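Local coordinates for hypothetical protein (Geobacillus stearothermophilus, PDB 1SFS) that is of unknown function but carries an Rv2525c-like, glycoside hydrolase-like domain and may be a bacterial lysozyme, at residues 38-41 against 42-46; 184-187 against 188-191; 138-141 against 142-146; 161-164 against 165-169. One frame throughout, in Å; residues are numbered along the deposited sequence.

Contact 1. Residues 38-41 against 42-46; sequences VTDQ and LFQCV
Thr39 caps the N-terminus of helix 40-49 by taking the N-H of Leu42 on its hydroxyl, OG1 to N 3.1 Å. This is an N-cap, at the start of the helix in the beta-alpha-beta unit of strand 29-33, helix 40-49 and strand 55-59. Thr39 OG1 sits between its own backbone N and carbonyl carbon (chi1 63°), which turns the oxygen back over the first turn. The Thr39 carbonyl is used as well: Phe43 N donates to Thr39 O at 2.9 Å, in an almost straight bond.

Gln44 can be followed outward. Its CB lies against Asp40 O at 3.4 Å. CG comes closer to the same oxygen, which also accepts the Gln44 backbone N-H, and it lies near Asp40 OD2. The bend at chi2 (-55°) carries the amide alongside the carboxylate, with NE2 leading. NE2 then donates to Asp40 OD1 at 3.0 Å. The bond is nearly straight. It reaches OD1 on the syn side, 29° out of the carboxylate plane. Gln44 OE1 accepts from Arg47 NE, so both ends of the amide are held. Asp40 OD1 also bonds the hydroxyl of Tyr81, whose ring stacks on Phe43.

On the apolar side, Val38 and Leu42 rest on Trp56 of strand 55-59. Cys45, with its backbone N bonded to Gln41 O, ties the helix to Cys224 by a disulfide. Val38 CG1 meets Phe43 CB at 4.0 Å.

Contact 2. Residues 184-187 against 188-191; sequences WSAA and PRPG
Ala186 O receives the NH2 of Arg189 at 2.9 Å, a bond weakened by its bent N-H angle of 129°. The guanidinium meets this oxygen obliquely. Ala186 CB lies at its edge, in plane, 3.9 Å from NH2. The Arg189 chain leaves the backbone extended and bends at chi3 (-59°), which turns the tip back toward Ala186. NH2 also lies close to Arg219 NH2, a like charge. The carbonyl oxygen probably eases that meeting a little.

The peptide between Ala187 and Pro188 is cis, and it brings the two CA atoms to 2.9 Å. The chain thus bends sharply just past the end of strand 182-185, a parallel member of the mixed sheet, and enters the long loop that leads to strand 211-218. Pro188 O accepts from Trp215 NE1, so the new direction is tied to that strand. Ala187 stays buried against Asp157 and Thr159.

The cis bond sets Ala187 CB 3.6 Å from Pro188 CA. On the other side of the peptide, Pro188 CD is 2.8 Å from Ala187 O.

Contact 3. Residues 138-141 against 142-146; sequences IAAW and VETLY
The Trp141 indole has Leu145 CD1 over one face in one of the two modelled conformers of Leu145. There CD1 stands 3.9 Å above the ring plane, offset toward the rim. The nearest ring atom is Trp141 CE2, 4.0 Å from Leu145 CD1; NE1 and CZ2 are scarcely farther. A second conformer exists, so this contact holds for the one conformer alone. In it the two side chains lie side by side and point the same way, one turn apart on helix 135-145. Trp141 CG stands anti to the backbone N (chi1 177°), and this swings the indole alongside Leu145. Its NE1 makes a weak hydrogen bond to Gly153 O. Both side chains touch Pro152. They therefore join the helix to strand 151-156, the strand that follows it in a beta-alpha-beta unit. With an alanine here instead of Trp141, Pro152 and Leu154 would probably face a gap, Leu145 would be likely to lose its ring neighbour, and Gly153 O would lose its weak bond.

Thr144, which touches Gln102 of helix 98-114, is the polar part. Ala140 O accepts twice from Thr144: from OG1 at 2.7 Å and from the backbone N at 2.9 Å. The donors come from opposite faces of the carbonyl plane. With OG1 beside its own N (chi1 -56°), the hydroxyl points back along the helix to Ala140 O. Glu143 N bonds Ala139 O at 2.8 Å.

Trp141 and Leu145 thus give carbon to Pro152, while Thr144 donates its hydroxyl proton to Ala140 O, within the helix's own backbone.

Contact 4. Residues 161-164 against 165-169; sequences GDFA and AAYCE
This is an aromatic i to i+4 contact in the first turns of helix 163-173, on the side turned to strand 151-156 and helix 135-145. Phe163 and Tyr167 lie side by side. Their rings are nearly parallel, with planes 23° apart, but are slid so far that they barely overlap; the centroids are 5.7 Å apart. The closer touch is a CH-pi contact. Tyr167 CB stands over one face of the Phe163 ring, offset toward the rim, with Phe163 CZ 3.8 Å from Tyr167 CB. In both residues CG is anti to the backbone N (chi1 174° in each), which leads the two rings off in the same direction. Replacing Phe163 by an alanine would probably leave Tyr167 CB without the ring beneath it and open a gap beside Leu154.

The backbone binds the same turn, with Tyr167 N donating to Phe163 O at 2.8 Å. At the helix start a water bridges Gly161 O and Ala165 N, at 2.9 and 3.0 Å. Tyr167 OH bonds Ser209 O, and Cys168 forms a disulfide with Cys208. The apolar ring faces thus pack inward, while the hydroxyl and the sulfur tie the helix to the 206-210 loop.

In the fold
Contacts 3 and 4 belong together. Ile138 CD1 of contact 3 packs on Phe163 and the backbone of contact 4, and both helices lean on strand 151-156. Contact 3 is the more buried; contacts 1, 2 and 4 each mix buried and exposed residues. Contact 1 lies on the other side of the chain's centre from contacts 3 and 4, with its own strand, 55-59. Contacts 1 and 4 sit at helix starts and each include a disulfide cysteine, but a threonine caps the first and a water serves the second. Contact 2 has no helix: a cis proline follows its strand, and a single weak side-chain bond crosses it.

Contact 1. Residues 38-41 against 42-46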
loop_
_atom_site.group_PDB
_atom_site.type_symbol
_atom_site.label_atom_id
_atom_site.label_comp_id
_atom_site.label_asym_id
_atom_site.label_seq_id
_atom_site.Cartn_x
_atom_site.Cartn_y
_atom_site.Cartn_z
ATOM N N VAL A 38 -3.745 -3.025 14.755
ATOM C CA VAL A 38 -2.541 -2.905 15.571
ATOM C C VAL A 38 -2.972 -2.611 16.994
ATOM O O VAL A 38 -3.177 -1.464 17.349
ATOM C CB VAL A 38 -1.620 -1.820 15.055
ATOM C CG1 VAL A 38 -0.294 -1.872 15.815
ATOM C CG2 VAL A 38 -1.340 -1.968 13.575
ATOM N N THR A 39 -3.061 -3.601 17.815
ATOM C CA THR A 39 -3.184 -3.454 19.257
ATOM C C THR A 39 -1.805 -3.283 19.831
ATOM O O THR A 39 -0.778 -3.552 19.193
ATOM C CB THR A 39 -3.854 -4.723 19.825
ATOM O OG1 THR A 39 -2.963 -5.798 19.550
ATOM C CG2 THR A 39 -5.267 -4.919 19.292
ATOM N N ASP A 40 -1.740 -2.878 21.098
ATOM C CA ASP A 40 -0.431 -2.825 21.753
ATOM C C ASP A 40 0.228 -4.178 21.760
ATOM O O ASP A 40 1.434 -4.302 21.554
ATOM C CB ASP A 40 -0.485 -2.301 23.181
ATOM C CG ASP A 40 0.946 -2.117 23.747
ATOM O OD1 ASP A 40 1.734 -1.292 23.246
ATOM O OD2 ASP A 40 1.323 -2.776 24.749
ATOM N N GLN A 41 -0.590 -5.220 21.971
ATOM C CA GLN A 41 -0.069 -6.599 21.959
ATOM C C GLN A 41 0.597 -6.943 20.631
ATOM O O GLN A 41 1.711 -7.483 20.663
ATOM C CB GLN A 41 -1.139 -7.599 22.361
ATOM C CG GLN A 41 -1.346 -7.583 23.872
ATOM C CD GLN A 41 -0.358 -8.271 24.778
ATOM O OE1 GLN A 41 0.647 -8.804 24.321
ATOM N NE2 GLN A 41 -0.551 -8.333 26.102
ATOM N N LEU A 42 -0.017 -6.607 19.506
ATOM C CA LEU A 42 0.557 -6.928 18.207
ATOM C C LEU A 42 1.787 -6.069 17.971
ATOM O O LEU A 42 2.788 -6.554 17.446
ATOM C CB LEU A 42 -0.472 -6.744 17.094
ATOM C CG LEU A 42 0.000 -7.069 15.685
ATOM C CD1 LEU A 42 0.558 -8.473 15.536
ATOM C CD2 LEU A 42 -1.099 -6.863 14.699
ATOM N N PHE A 43 1.745 -4.783 18.313
ATOM C CA PHE A 43 2.946 -3.932 18.173
ATOM C C PHE A 43 4.068 -4.500 18.955
ATOM O O PHE A 43 5.215 -4.557 18.434
ATOM C CB PHE A 43 2.590 -2.475 18.568
ATOM C CG PHE A 43 3.827 -1.626 18.574
ATOM C CD1 PHE A 43 4.438 -1.134 17.450
ATOM C CD2 PHE A 43 4.431 -1.338 19.800
ATOM C CE1 PHE A 43 5.662 -0.410 17.497
ATOM C CE2 PHE A 43 5.609 -0.643 19.910
ATOM C CZ PHE A 43 6.184 -0.231 18.752
ATOM N N GLN A 44 3.846 -4.854 20.194
ATOM C CA GLN A 44 4.957 -5.392 21.008
ATOM C C GLN A 44 5.467 -6.693 20.464
ATOM O O GLN A 44 6.690 -6.934 20.563
ATOM C CB GLN A 44 4.479 -5.518 22.467
ATOM C CG GLN A 44 4.107 -4.211 23.149
ATOM C CD GLN A 44 5.124 -3.099 23.194
ATOM O OE1 GLN A 44 6.332 -3.335 23.072
ATOM N NE2 GLN A 44 4.690 -1.848 23.286
ATOM N N CYS A 45 4.617 -7.547 19.907
ATOM C CA CYS A 45 5.089 -8.766 19.250
ATOM C C CYS A 45 6.088 -8.411 18.183
ATOM O O CYS A 45 7.194 -8.951 18.112
ATOM C CB CYS A 45 3.948 -9.579 18.611
ATOM S SG CYS A 45 4.393 -11.156 17.847
ATOM N N VAL A 46 5.698 -7.513 17.306
ATOM C CA VAL A 46 6.603 -7.127 16.220
ATOM C C VAL A 46 7.904 -6.521 16.745
ATOM O O VAL A 46 8.986 -6.883 16.350
ATOM C CB VAL A 46 5.884 -6.199 15.243
ATOM C CG1 VAL A 46 6.842 -5.643 14.203
ATOM C CG2 VAL A 46 4.748 -6.928 14.524
#

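Contact 2. Residues 184-187 against 188-191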
loop_
_atom_site.group_PDB
_atom_site.type_symbol
_atom_site.label_atom_id
_atom_site.label_comp_id
_atom_site.label_asym_id
_atom_site.label_seq_id
_atom_site.Cartn_x
_atom_site.Cartn_y
_atom_site.Cartn_z
ATOM N N TRP A 184 3.906 0.149 -4.542
ATOM C CA TRP A 184 4.296 -0.809 -3.525
ATOM C C TRP A 184 4.318 -2.164 -4.223
ATOM O O TRP A 184 3.269 -2.701 -4.570
ATOM C CB TRP A 184 3.287 -0.754 -2.372
ATOM C CG TRP A 184 3.521 -1.693 -1.228
ATOM C CD1 TRP A 184 4.520 -2.590 -1.012
ATOM C CD2 TRP A 184 2.639 -1.785 -0.117
ATOM N NE1 TRP A 184 4.327 -3.228 0.191
ATOM C CE2 TRP A 184 3.185 -2.772 0.755
ATOM C CE3 TRP A 184 1.461 -1.134 0.218
ATOM C CZ2 TRP A 184 2.563 -3.119 1.956
ATOM C CZ3 TRP A 184 0.858 -1.492 1.393
ATOM C CH2 TRP A 184 1.412 -2.470 2.239
ATOM N N SER A 185 5.521 -2.675 -4.481
ATOM C CA SER A 185 5.675 -3.893 -5.243
ATOM C C SER A 185 5.651 -5.115 -4.356
ATOM O O SER A 185 6.341 -5.157 -3.326
ATOM C CB SER A 185 7.017 -3.835 -5.983
ATOM O OG SER A 185 7.178 -5.040 -6.694
ATOM N N ALA A 186 4.907 -6.132 -4.775
ATOM C CA ALA A 186 4.792 -7.406 -4.108
ATOM C C ALA A 186 5.698 -8.483 -4.663
ATOM O O ALA A 186 5.459 -9.660 -4.429
ATOM C CB ALA A 186 3.331 -7.870 -4.149
ATOM N N ALA A 187 6.777 -8.112 -5.345
ATOM C CA ALA A 187 7.722 -9.083 -5.896
ATOM C C ALA A 187 9.110 -8.485 -5.933
ATOM O O ALA A 187 9.231 -7.252 -6.088
ATOM C CB ALA A 187 7.320 -9.417 -7.349
ATOM N N PRO A 188 10.147 -9.294 -5.892
ATOM C CA PRO A 188 10.097 -10.724 -5.539
ATOM C C PRO A 188 9.837 -10.874 -4.056
ATOM O O PRO A 188 9.800 -9.889 -3.298
ATOM C CB PRO A 188 11.511 -11.220 -5.930
ATOM C CG PRO A 188 12.348 -10.020 -5.675
ATOM C CD PRO A 188 11.534 -8.816 -6.078
ATOM N N ARG A 189 9.666 -12.099 -3.607
ATOM C CA ARG A 189 9.258 -12.382 -2.252
ATOM C C ARG A 189 10.162 -13.425 -1.623
ATOM O O ARG A 189 9.815 -14.620 -1.496
ATOM C CB ARG A 189 7.806 -12.879 -2.298
ATOM C CG ARG A 189 7.105 -12.951 -0.982
ATOM C CD ARG A 189 5.638 -13.425 -1.076
ATOM N NE ARG A 189 4.936 -12.516 -1.934
ATOM C CZ ARG A 189 4.032 -12.766 -2.851
ATOM N NH1 ARG A 189 3.573 -13.990 -3.062
ATOM N NH2 ARG A 189 3.575 -11.722 -3.542
ATOM N N PRO A 190 11.392 -13.055 -1.273
ATOM C CA PRO A 190 12.341 -14.023 -0.697
ATOM C C PRO A 190 11.891 -14.552 0.654
ATOM O O PRO A 190 12.309 -15.657 0.986
ATOM C CB PRO A 190 13.627 -13.209 -0.570
ATOM C CG PRO A 190 13.190 -11.754 -0.484
ATOM C CD PRO A 190 12.009 -11.737 -1.442
ATOM N N GLY A 191 11.046 -13.853 1.391
ATOM C CA GLY A 191 10.510 -14.349 2.646
ATOM C C GLY A 191 10.702 -13.379 3.778
ATOM O O GLY A 191 11.585 -12.500 3.763
#

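Contact 3. Residues 138-141 against 142-146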
loop_
_atom_site.group_PDB
_atom_site.type_symbol
_atom_site.label_atom_id
_atom_site.label_comp_id
_atom_site.label_asym_id
_atom_site.label_seq_id
_atom_site.Cartn_x
_atom_site.Cartn_y
_atom_site.Cartn_z
ATOM N N ILE A 138 -6.602 2.268 -13.756
ATOM C CA ILE A 138 -5.440 2.944 -13.182
ATOM C C ILE A 138 -5.529 4.439 -13.429
ATOM O O ILE A 138 -5.283 5.245 -12.513
ATOM C CB ILE A 138 -4.149 2.346 -13.697
ATOM C CG1 ILE A 138 -3.987 0.911 -13.239
ATOM C CG2 ILE A 138 -2.949 3.196 -13.279
ATOM C CD1 ILE A 138 -2.783 0.179 -13.733
ATOM N N ALA A 139 -5.865 4.845 -14.643
ATOM C CA ALA A 139 -6.059 6.254 -14.937
ATOM C C ALA A 139 -7.088 6.873 -14.017
ATOM O O ALA A 139 -6.865 7.977 -13.503
ATOM C CB ALA A 139 -6.503 6.432 -16.402
ATOM N N ALA A 140 -8.233 6.209 -13.831
ATOM C CA ALA A 140 -9.268 6.772 -12.975
ATOM C C ALA A 140 -8.805 6.888 -11.540
ATOM O O ALA A 140 -9.147 7.857 -10.849
ATOM C CB ALA A 140 -10.528 5.906 -13.056
ATOM N N TRP A 141 -8.099 5.890 -11.043
ATOM C CA TRP A 141 -7.577 5.969 -9.660
ATOM C C TRP A 141 -6.736 7.194 -9.481
ATOM O O TRP A 141 -6.905 7.998 -8.561
ATOM C CB TRP A 141 -6.866 4.639 -9.368
ATOM C CG TRP A 141 -6.214 4.603 -7.996
ATOM C CD1 TRP A 141 -4.911 4.768 -7.738
ATOM C CD2 TRP A 141 -6.862 4.334 -6.753
ATOM N NE1 TRP A 141 -4.673 4.673 -6.375
ATOM C CE2 TRP A 141 -5.842 4.394 -5.768
ATOM C CE3 TRP A 141 -8.165 4.031 -6.366
ATOM C CZ2 TRP A 141 -6.132 4.188 -4.415
ATOM C CZ3 TRP A 141 -8.413 3.823 -5.028
ATOM C CH2 TRP A 141 -7.398 3.899 -4.080
ATOM N N VAL A 142 -5.770 7.372 -10.403
ATOM C CA VAL A 142 -4.874 8.514 -10.340
ATOM C C VAL A 142 -5.613 9.825 -10.505
ATOM O O VAL A 142 -5.447 10.782 -9.722
ATOM C CB VAL A 142 -3.781 8.342 -11.417
ATOM C CG1 VAL A 142 -2.965 9.612 -11.601
ATOM C CG2 VAL A 142 -2.881 7.168 -11.055
ATOM N N GLU A 143 -6.444 9.985 -11.542
ATOM C CA GLU A 143 -7.058 11.275 -11.877
ATOM C C GLU A 143 -8.093 11.647 -10.845
ATOM O O GLU A 143 -8.277 12.847 -10.532
ATOM C CB GLU A 143 -7.665 11.271 -13.279
ATOM C CG GLU A 143 -6.715 11.069 -14.432
ATOM C CD GLU A 143 -7.389 11.013 -15.795
ATOM O OE1 GLU A 143 -7.172 10.024 -16.480
ATOM O OE2 GLU A 143 -7.992 12.090 -16.147
ATOM N N THR A 144 -8.822 10.681 -10.298
ATOM C CA THR A 144 -9.841 10.993 -9.341
ATOM C C THR A 144 -9.248 11.464 -8.028
ATOM O O THR A 144 -9.802 12.339 -7.336
ATOM C CB THR A 144 -10.756 9.773 -9.119
ATOM O OG1 THR A 144 -11.283 9.365 -10.375
ATOM C CG2 THR A 144 -11.958 10.073 -8.206
ATOM N N LEU A 145 -8.088 10.902 -7.666
ATOM C CA LEU A 145 -7.443 11.299 -6.423
ATOM C C LEU A 145 -6.913 12.729 -6.501
ATOM O O LEU A 145 -6.945 13.420 -5.490
ATOM C CB LEU A 145 -6.330 10.335 -6.033
ATOM C CG LEU A 145 -6.845 9.060 -5.343
ATOM C CD1 LEU A 145 -5.704 8.260 -4.702
ATOM C CD2 LEU A 145 -7.825 9.382 -4.307
ATOM N N TYR A 146 -6.404 13.172 -7.629
ATOM C CA TYR A 146 -5.643 14.450 -7.676
ATOM C C TYR A 146 -6.351 15.611 -6.992
ATOM O O TYR A 146 -5.703 16.244 -6.148
ATOM C CB TYR A 146 -5.277 14.825 -9.104
ATOM C CG TYR A 146 -4.297 15.980 -9.125
ATOM C CD1 TYR A 146 -2.932 15.820 -8.943
ATOM C CD2 TYR A 146 -4.792 17.255 -9.322
ATOM C CE1 TYR A 146 -2.052 16.889 -8.949
ATOM C CE2 TYR A 146 -3.926 18.324 -9.354
ATOM C CZ TYR A 146 -2.557 18.132 -9.171
ATOM O OH TYR A 146 -1.781 19.245 -9.231
#

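Contact 4. Residues 161-164 against 165-169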
loop_
_atom_site.group_PDB
_atom_site.type_symbol
_atom_site.label_atom_id
_atom_site.label_comp_id
_atom_site.label_asym_id
_atom_site.label_seq_id
_atom_site.Cartn_x
_atom_site.Cartn_y
_atom_site.Cartn_z
ATOM N N GLY A 161 0.415 -11.352 -13.695
ATOM C CA GLY A 161 -0.883 -10.773 -13.981
ATOM C C GLY A 161 -0.776 -9.498 -14.752
ATOM O O GLY A 161 0.307 -9.082 -15.194
ATOM N N ASP A 162 -1.901 -8.858 -14.917
ATOM C CA ASP A 162 -2.131 -7.757 -15.822
ATOM C C ASP A 162 -1.532 -6.419 -15.390
ATOM O O ASP A 162 -1.562 -5.479 -16.210
ATOM C CB ASP A 162 -3.666 -7.611 -15.978
ATOM C CG ASP A 162 -4.585 -8.529 -16.730
ATOM O OD1 ASP A 162 -5.910 -8.436 -16.630
ATOM O OD2 ASP A 162 -4.001 -9.328 -17.481
ATOM N N PHE A 163 -1.119 -6.262 -14.159
ATOM C CA PHE A 163 -0.784 -4.923 -13.668
ATOM C C PHE A 163 0.268 -4.221 -14.506
ATOM O O PHE A 163 0.099 -3.038 -14.853
ATOM C CB PHE A 163 -0.367 -4.948 -12.208
ATOM C CG PHE A 163 0.113 -3.596 -11.744
ATOM C CD1 PHE A 163 -0.809 -2.621 -11.412
ATOM C CD2 PHE A 163 1.454 -3.305 -11.668
ATOM C CE1 PHE A 163 -0.367 -1.348 -11.017
ATOM C CE2 PHE A 163 1.875 -2.039 -11.310
ATOM C CZ PHE A 163 0.983 -1.055 -10.960
ATOM N N ALA A 164 1.397 -4.855 -14.748
ATOM C CA ALA A 164 2.513 -4.102 -15.334
ATOM C C ALA A 164 2.145 -3.526 -16.718
ATOM O O ALA A 164 2.469 -2.363 -16.975
ATOM C CB ALA A 164 3.743 -4.984 -15.418
ATOM N N ALA A 165 1.517 -4.311 -17.561
ATOM C CA ALA A 165 1.147 -3.807 -18.880
ATOM C C ALA A 165 0.114 -2.712 -18.760
ATOM O O ALA A 165 0.149 -1.727 -19.527
ATOM C CB ALA A 165 0.704 -4.946 -19.798
ATOM N N ALA A 166 -0.877 -2.867 -17.872
ATOM C CA ALA A 166 -1.892 -1.852 -17.677
ATOM C C ALA A 166 -1.289 -0.532 -17.217
ATOM O O ALA A 166 -1.651 0.541 -17.684
ATOM C CB ALA A 166 -2.939 -2.361 -16.684
ATOM N N TYR A 167 -0.364 -0.626 -16.248
ATOM C CA TYR A 167 0.309 0.525 -15.739
ATOM C C TYR A 167 1.102 1.218 -16.822
ATOM O O TYR A 167 1.047 2.435 -16.982
ATOM C CB TYR A 167 1.218 0.110 -14.522
ATOM C CG TYR A 167 2.063 1.250 -14.048
ATOM C CD1 TYR A 167 1.562 2.246 -13.198
ATOM C CD2 TYR A 167 3.375 1.360 -14.488
ATOM C CE1 TYR A 167 2.378 3.301 -12.807
ATOM C CE2 TYR A 167 4.158 2.429 -14.124
ATOM C CZ TYR A 167 3.666 3.392 -13.275
ATOM O OH TYR A 167 4.419 4.493 -12.914
ATOM N N CYS A 168 1.888 0.450 -17.590
ATOM C CA CYS A 168 2.735 1.083 -18.625
ATOM C C CYS A 168 1.865 1.698 -19.723
ATOM O O CYS A 168 2.229 2.779 -20.228
ATOM C CB CYS A 168 3.766 0.151 -19.141
ATOM S SG CYS A 168 5.045 -0.252 -17.875
ATOM N N GLU A 169 0.730 1.092 -20.081
ATOM C CA GLU A 169 -0.165 1.725 -21.032
ATOM C C GLU A 169 -0.705 3.007 -20.443
ATOM O O GLU A 169 -0.771 4.055 -21.124
ATOM C CB GLU A 169 -1.289 0.779 -21.411
ATOM C CG GLU A 169 -2.370 1.443 -22.220
ATOM C CD GLU A 169 -3.544 0.585 -22.605
ATOM O OE1 GLU A 169 -4.537 1.181 -23.158
ATOM O OE2 GLU A 169 -3.476 -0.649 -22.429
HETATM O O HOH W 1 1.204 -7.280 -17.288
#